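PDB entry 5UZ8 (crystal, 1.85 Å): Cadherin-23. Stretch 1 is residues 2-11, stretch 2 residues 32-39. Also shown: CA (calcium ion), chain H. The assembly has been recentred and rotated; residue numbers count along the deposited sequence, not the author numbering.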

ATOM      1  N   ASP A   2     -68.458 -17.081 -13.152  1.00 59.26           N
ATOM      2  CA  ASP A   2     -67.753 -16.673 -14.417  1.00 58.69           C
ATOM      3  C   ASP A   2     -66.900 -15.387 -14.274  1.00 54.89           C
ATOM      4  O   ASP A   2     -66.747 -14.612 -15.226  1.00 55.15           O
ATOM      5  CB  ASP A   2     -68.760 -16.547 -15.577  1.00 62.35           C
ATOM      6  CG  ASP A   2     -69.943 -15.652 -15.241  1.00 65.05           C
ATOM      7  OD1 ASP A   2     -69.895 -14.947 -14.196  1.00 65.29           O
ATOM      8  OD2 ASP A   2     -70.934 -15.671 -16.011  1.00 68.07           O
ATOM      9  N   ASN A   3     -66.346 -15.172 -13.085  1.00 50.66           N
ATOM     10  CA  ASN A   3     -65.454 -14.042 -12.832  1.00 47.72           C
ATOM     11  C   ASN A   3     -63.981 -14.515 -12.899  1.00 44.29           C
ATOM     12  O   ASN A   3     -63.650 -15.559 -12.372  1.00 44.11           O
ATOM     13  CB  ASN A   3     -65.768 -13.421 -11.462  1.00 47.55           C
ATOM     14  CG  ASN A   3     -67.161 -12.810 -11.408  1.00 49.33           C
ATOM     15  OD1 ASN A   3     -67.398 -11.733 -11.947  1.00 49.63           O
ATOM     16  ND2 ASN A   3     -68.096 -13.515 -10.782  1.00 50.44           N
ATOM     17  N   THR A   4     -63.138 -13.765 -13.596  1.00 41.40           N
ATOM     18  CA  THR A   4     -61.697 -14.009 -13.653  1.00 39.26           C
ATOM     19  C   THR A   4     -61.031 -13.487 -12.378  1.00 36.19           C
ATOM     20  O   THR A   4     -61.428 -12.448 -11.869  1.00 35.33           O
ATOM     21  CB  THR A   4     -61.124 -13.273 -14.871  1.00 39.04           C
ATOM     22  OG1 THR A   4     -61.863 -13.697 -16.017  1.00 41.21           O
ATOM     23  CG2 THR A   4     -59.635 -13.557 -15.085  1.00 37.76           C
ATOM     24  N   PRO A   5     -60.010 -14.199 -11.853  1.00 34.44           N
ATOM     25  CA  PRO A   5     -59.301 -13.640 -10.708  1.00 31.80           C
ATOM     26  C   PRO A   5     -58.734 -12.253 -10.994  1.00 30.04           C
ATOM     27  O   PRO A   5     -58.258 -11.988 -12.113  1.00 28.77           O
ATOM     28  CB  PRO A   5     -58.174 -14.650 -10.469  1.00 31.52           C
ATOM     29  CG  PRO A   5     -58.741 -15.956 -10.966  1.00 33.26           C
ATOM     30  CD  PRO A   5     -59.567 -15.580 -12.152  1.00 34.69           C
ATOM     31  N   GLN A   6     -58.783 -11.388  -9.979  1.00 28.44           N
ATOM     32  CA  GLN A   6     -58.199 -10.069 -10.077  1.00 27.51           C
ATOM     33  C   GLN A   6     -57.148  -9.881  -8.998  1.00 24.97           C
ATOM     34  O   GLN A   6     -57.391 -10.185  -7.830  1.00 24.40           O
ATOM     35  CB  GLN A   6     -59.264  -8.995  -9.880  1.00 29.11           C
ATOM     36  CG  GLN A   6     -60.476  -9.089 -10.781  1.00 32.23           C
ATOM     37  CD  GLN A   6     -61.539  -8.109 -10.331  1.00 34.17           C
ATOM     38  OE1 GLN A   6     -61.445  -6.920 -10.608  1.00 36.76           O
ATOM     39  NE2 GLN A   6     -62.505  -8.585  -9.582  1.00 35.61           N
ATOM     40  N   PHE A   7     -56.016  -9.321  -9.378  1.00 23.05           N
ATOM     41  CA  PHE A   7     -54.971  -9.004  -8.420  1.00 21.87           C
ATOM     42  C   PHE A   7     -55.374  -7.797  -7.600  1.00 21.78           C
ATOM     43  O   PHE A   7     -56.166  -6.949  -8.052  1.00 22.13           O
ATOM     44  CB  PHE A   7     -53.610  -8.812  -9.116  1.00 21.24           C
ATOM     45  CG  PHE A   7     -53.000 -10.123  -9.581  1.00 21.23           C
ATOM     46  CD1 PHE A   7     -52.355 -10.962  -8.673  1.00 20.99           C
ATOM     47  CD2 PHE A   7     -53.118 -10.530 -10.902  1.00 22.06           C
ATOM     48  CE1 PHE A   7     -51.818 -12.171  -9.097  1.00 21.19           C
ATOM     49  CE2 PHE A   7     -52.584 -11.733 -11.330  1.00 22.54           C
ATOM     50  CZ  PHE A   7     -51.957 -12.564 -10.424  1.00 21.86           C
ATOM     51  N   LYS A   8     -54.877  -7.795  -6.368  1.00 21.02           N
ATOM     52  CA  LYS A   8     -55.133  -6.776  -5.392  1.00 21.86           C
ATOM     53  C   LYS A   8     -53.858  -5.970  -5.116  1.00 20.28           C
ATOM     54  O   LYS A   8     -52.770  -6.527  -5.109  1.00 18.71           O
ATOM     55  CB  LYS A   8     -55.650  -7.425  -4.115  1.00 23.52           C
ATOM     56  CG  LYS A   8     -56.959  -8.182  -4.358  1.00 25.77           C
ATOM     57  CD  LYS A   8     -58.141  -7.320  -4.048  1.00 28.41           C
ATOM     58  CE  LYS A   8     -58.426  -7.481  -2.562  1.00 30.40           C
ATOM     59  NZ  LYS A   8     -58.919  -6.226  -2.000  1.00 32.30           N
ATOM     60  N   PRO A   9     -53.970  -4.671  -4.896  1.00 20.22           N
ATOM     61  CA  PRO A   9     -55.212  -3.909  -4.959  1.00 21.48           C
ATOM     62  C   PRO A   9     -55.793  -3.825  -6.378  1.00 21.37           C
ATOM     63  O   PRO A   9     -55.073  -3.985  -7.361  1.00 20.10           O
ATOM     64  CB  PRO A   9     -54.781  -2.515  -4.477  1.00 21.96           C
ATOM     65  CG  PRO A   9     -53.361  -2.416  -4.906  1.00 20.89           C
ATOM     66  CD  PRO A   9     -52.774  -3.815  -4.887  1.00 19.75           C
ATOM     67  N   PHE A  10     -57.096  -3.616  -6.465  1.00 22.42           N
ATOM     68  CA  PHE A  10     -57.760  -3.709  -7.743  1.00 23.13           C
ATOM     69  C   PHE A  10     -57.153  -2.684  -8.726  1.00 22.63           C
ATOM     70  O   PHE A  10     -56.970  -1.524  -8.392  1.00 22.45           O
ATOM     71  CB  PHE A  10     -59.250  -3.447  -7.585  1.00 25.17           C
ATOM     72  CG  PHE A  10     -60.011  -4.561  -6.922  1.00 26.22           C
ATOM     73  CD1 PHE A  10     -59.967  -5.870  -7.433  1.00 26.38           C
ATOM     74  CD2 PHE A  10     -60.809  -4.305  -5.815  1.00 27.78           C
ATOM     75  CE1 PHE A  10     -60.727  -6.888  -6.842  1.00 27.37           C
ATOM     76  CE2 PHE A  10     -61.571  -5.319  -5.219  1.00 28.73           C
ATOM     77  CZ  PHE A  10     -61.543  -6.606  -5.749  1.00 28.38           C
ATOM     78  N   GLY A  11     -56.854  -3.134  -9.937  1.00 22.17           N
ATOM     79  CA  GLY A  11     -56.210  -2.282 -10.958  1.00 22.16           C
ATOM     80  C   GLY A  11     -54.702  -2.153 -10.897  1.00 20.62           C
ATOM     81  O   GLY A  11     -54.123  -1.349 -11.622  1.00 20.50           O
ATOM     82  N   VAL A  32     -48.202 -11.430  -2.785  1.00 21.35           N
ATOM     83  CA  VAL A  32     -49.258 -10.898  -3.642  1.00 22.01           C
ATOM     84  C   VAL A  32     -50.519 -11.711  -3.417  1.00 22.77           C
ATOM     85  O   VAL A  32     -50.470 -12.801  -2.841  1.00 22.29           O
ATOM     86  CB  VAL A  32     -48.857 -10.913  -5.120  1.00 21.86           C
ATOM     87  CG1 VAL A  32     -47.537 -10.200  -5.332  1.00 22.42           C
ATOM     88  CG2 VAL A  32     -48.792 -12.326  -5.672  1.00 22.49           C
ATOM     89  N   ALA A  33     -51.652 -11.193  -3.885  1.00 23.09           N
ATOM     90  CA  ALA A  33     -52.913 -11.851  -3.695  1.00 23.83           C
ATOM     91  C   ALA A  33     -53.857 -11.463  -4.814  1.00 24.14           C
ATOM     92  O   ALA A  33     -53.850 -10.314  -5.275  1.00 22.79           O
ATOM     93  CB  ALA A  33     -53.531 -11.472  -2.351  1.00 25.07           C
ATOM     94  N   ALA A  34     -54.649 -12.435  -5.239  1.00 24.74           N
ATOM     95  CA  ALA A  34     -55.749 -12.206  -6.134  1.00 25.33           C
ATOM     96  C   ALA A  34     -57.020 -12.680  -5.459  1.00 27.35           C
ATOM     97  O   ALA A  34     -56.973 -13.472  -4.518  1.00 27.38           O
ATOM     98  CB  ALA A  34     -55.531 -12.955  -7.426  1.00 25.51           C
ATOM     99  N   VAL A  35     -58.154 -12.209  -5.969  1.00 28.43           N
ATOM    100  CA  VAL A  35     -59.456 -12.620  -5.467  1.00 31.08           C
ATOM    101  C   VAL A  35     -60.334 -13.061  -6.616  1.00 32.97           C
ATOM    102  O   VAL A  35     -60.170 -12.612  -7.732  1.00 31.95           O
ATOM    103  CB  VAL A  35     -60.164 -11.507  -4.674  1.00 31.56           C
ATOM    104  CG1 VAL A  35     -59.369 -11.158  -3.415  1.00 31.03           C
ATOM    105  CG2 VAL A  35     -60.372 -10.276  -5.539  1.00 31.44           C
ATOM    106  N   ASP A  36     -61.251 -13.960  -6.319  1.00 36.51           N
ATOM    107  CA  ASP A  36     -62.226 -14.414  -7.272  1.00 40.39           C
ATOM    108  C   ASP A  36     -63.499 -14.539  -6.462  1.00 44.12           C
ATOM    109  O   ASP A  36     -63.527 -15.318  -5.516  1.00 45.36           O
ATOM    110  CB  ASP A  36     -61.806 -15.760  -7.844  1.00 41.30           C
ATOM    111  CG  ASP A  36     -62.725 -16.237  -8.942  1.00 43.82           C
ATOM    112  OD1 ASP A  36     -63.947 -16.369  -8.714  1.00 44.15           O
ATOM    113  OD2 ASP A  36     -62.211 -16.497 -10.056  1.00 45.11           O
ATOM    114  N   PRO A  37     -64.538 -13.764  -6.807  1.00 47.11           N
ATOM    115  CA  PRO A  37     -65.778 -13.838  -6.000  1.00 50.71           C
ATOM    116  C   PRO A  37     -66.535 -15.204  -6.010  1.00 54.66           C
ATOM    117  O   PRO A  37     -67.251 -15.512  -5.049  1.00 57.09           O
ATOM    118  CB  PRO A  37     -66.637 -12.692  -6.568  1.00 50.55           C
ATOM    119  CG  PRO A  37     -66.088 -12.418  -7.928  1.00 49.25           C
ATOM    120  CD  PRO A  37     -64.622 -12.752  -7.883  1.00 47.00           C
ATOM    121  N   ASP A  38     -66.322 -16.026  -7.041  1.00 56.32           N
ATOM    122  CA  ASP A  38     -67.147 -17.224  -7.308  1.00 59.22           C
ATOM    123  C   ASP A  38     -67.035 -18.329  -6.256  1.00 61.67           C
ATOM    124  O   ASP A  38     -66.128 -18.324  -5.434  1.00 61.78           O
ATOM    125  CB  ASP A  38     -66.799 -17.819  -8.683  1.00 58.74           C
ATOM    126  CG  ASP A  38     -66.928 -16.807  -9.817  1.00 57.74           C
ATOM    127  OD1 ASP A  38     -67.795 -15.905  -9.716  1.00 57.73           O
ATOM    128  OD2 ASP A  38     -66.150 -16.908 -10.804  1.00 55.25           O
ATOM    129  N   LYS A  39     -67.970 -19.276  -6.313  1.00 65.98           N
ATOM    130  CA  LYS A  39     -68.074 -20.360  -5.324  1.00 68.13           C
ATOM    131  C   LYS A  39     -67.222 -21.576  -5.711  1.00 68.20           C
ATOM    132  O   LYS A  39     -67.108 -21.904  -6.902  1.00 68.52           O
ATOM    133  CB  LYS A  39     -69.545 -20.789  -5.160  1.00 71.79           C
ATOM    134  CG  LYS A  39     -70.101 -21.653  -6.293  1.00 73.85           C
ATOM    135  CD  LYS A  39     -71.618 -21.758  -6.246  1.00 77.31           C
ATOM    136  CE  LYS A  39     -72.151 -22.545  -7.434  1.00 79.08           C
ATOM    137  NZ  LYS A  39     -73.640 -22.528  -7.494  1.00 81.81           N
TER
HETATM  138 CA    CA H2607     -63.808 -17.608 -11.281  1.00 47.41          CA
HETATM  139  O   HOH W   1     -65.113 -18.854 -12.877  1.00 40.05           O

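The two stretches run antiparallel, paired as a short β-ladder at Gln6–Phe7 and Val35–Ala34 and joined by a calcium site at the other end; together they bury 614 Å².

At Asp2 the contact is slight: its backbone N makes a weak hydrogen bond to Asp38 OD2 (3.3 Å), while its CA-to-CB bond points away. Asn3 is held much more firmly. Its N donates to Asp38 OD2 (2.9 Å, 156° at the hydrogen) and its ND2 to Asp38 OD1 (2.6 Å, 168°), so both carboxylate oxygens are engaged. Asn3 O binds the calcium ion through a lone pair, at 2.3 Å. Asp36 OD2 (2.3 Å), Asp36 OD1 (2.9 Å) and Asp38 OD2 (2.5 Å) bind the same ion, with a water and ligands from elsewhere in the structure. The metal therefore explains why Asn3 O and Asp36 OD2 lie only 2.9 Å apart without a hydrogen bond. Within stretch 2, Asp38 N donates a hydrogen bond to Asp36 OD1 (2.9 Å, 152°).

The CA-to-CB bond of Thr4 points away from stretch 2. Pro5, with no amide proton to give, places CA 3.3 Å from Val35 O in a CA-H...O contact.

Gln6 and Val35 form the hydrogen-bonded pair: Gln6 N to Val35 O and Val35 N to Gln6 O are both 2.9 Å, at 165° and 158°. The following pair, Phe7 and Ala34, is non-hydrogen-bonded, and its CA atoms approach to 4.0 Å. Their side chains share one face of the sheet, where Ala34 CB lies over a face of the Phe7 ring, 4.0 Å from CD1.

Lys8 N continues the backbone bonding to Ala33 O (2.9 Å, 156°). Beyond Pro9, which follows a cis peptide and makes no contact, Phe10 returns to bring CE1 within 3.6 Å of Val35 CG2, an apolar contact.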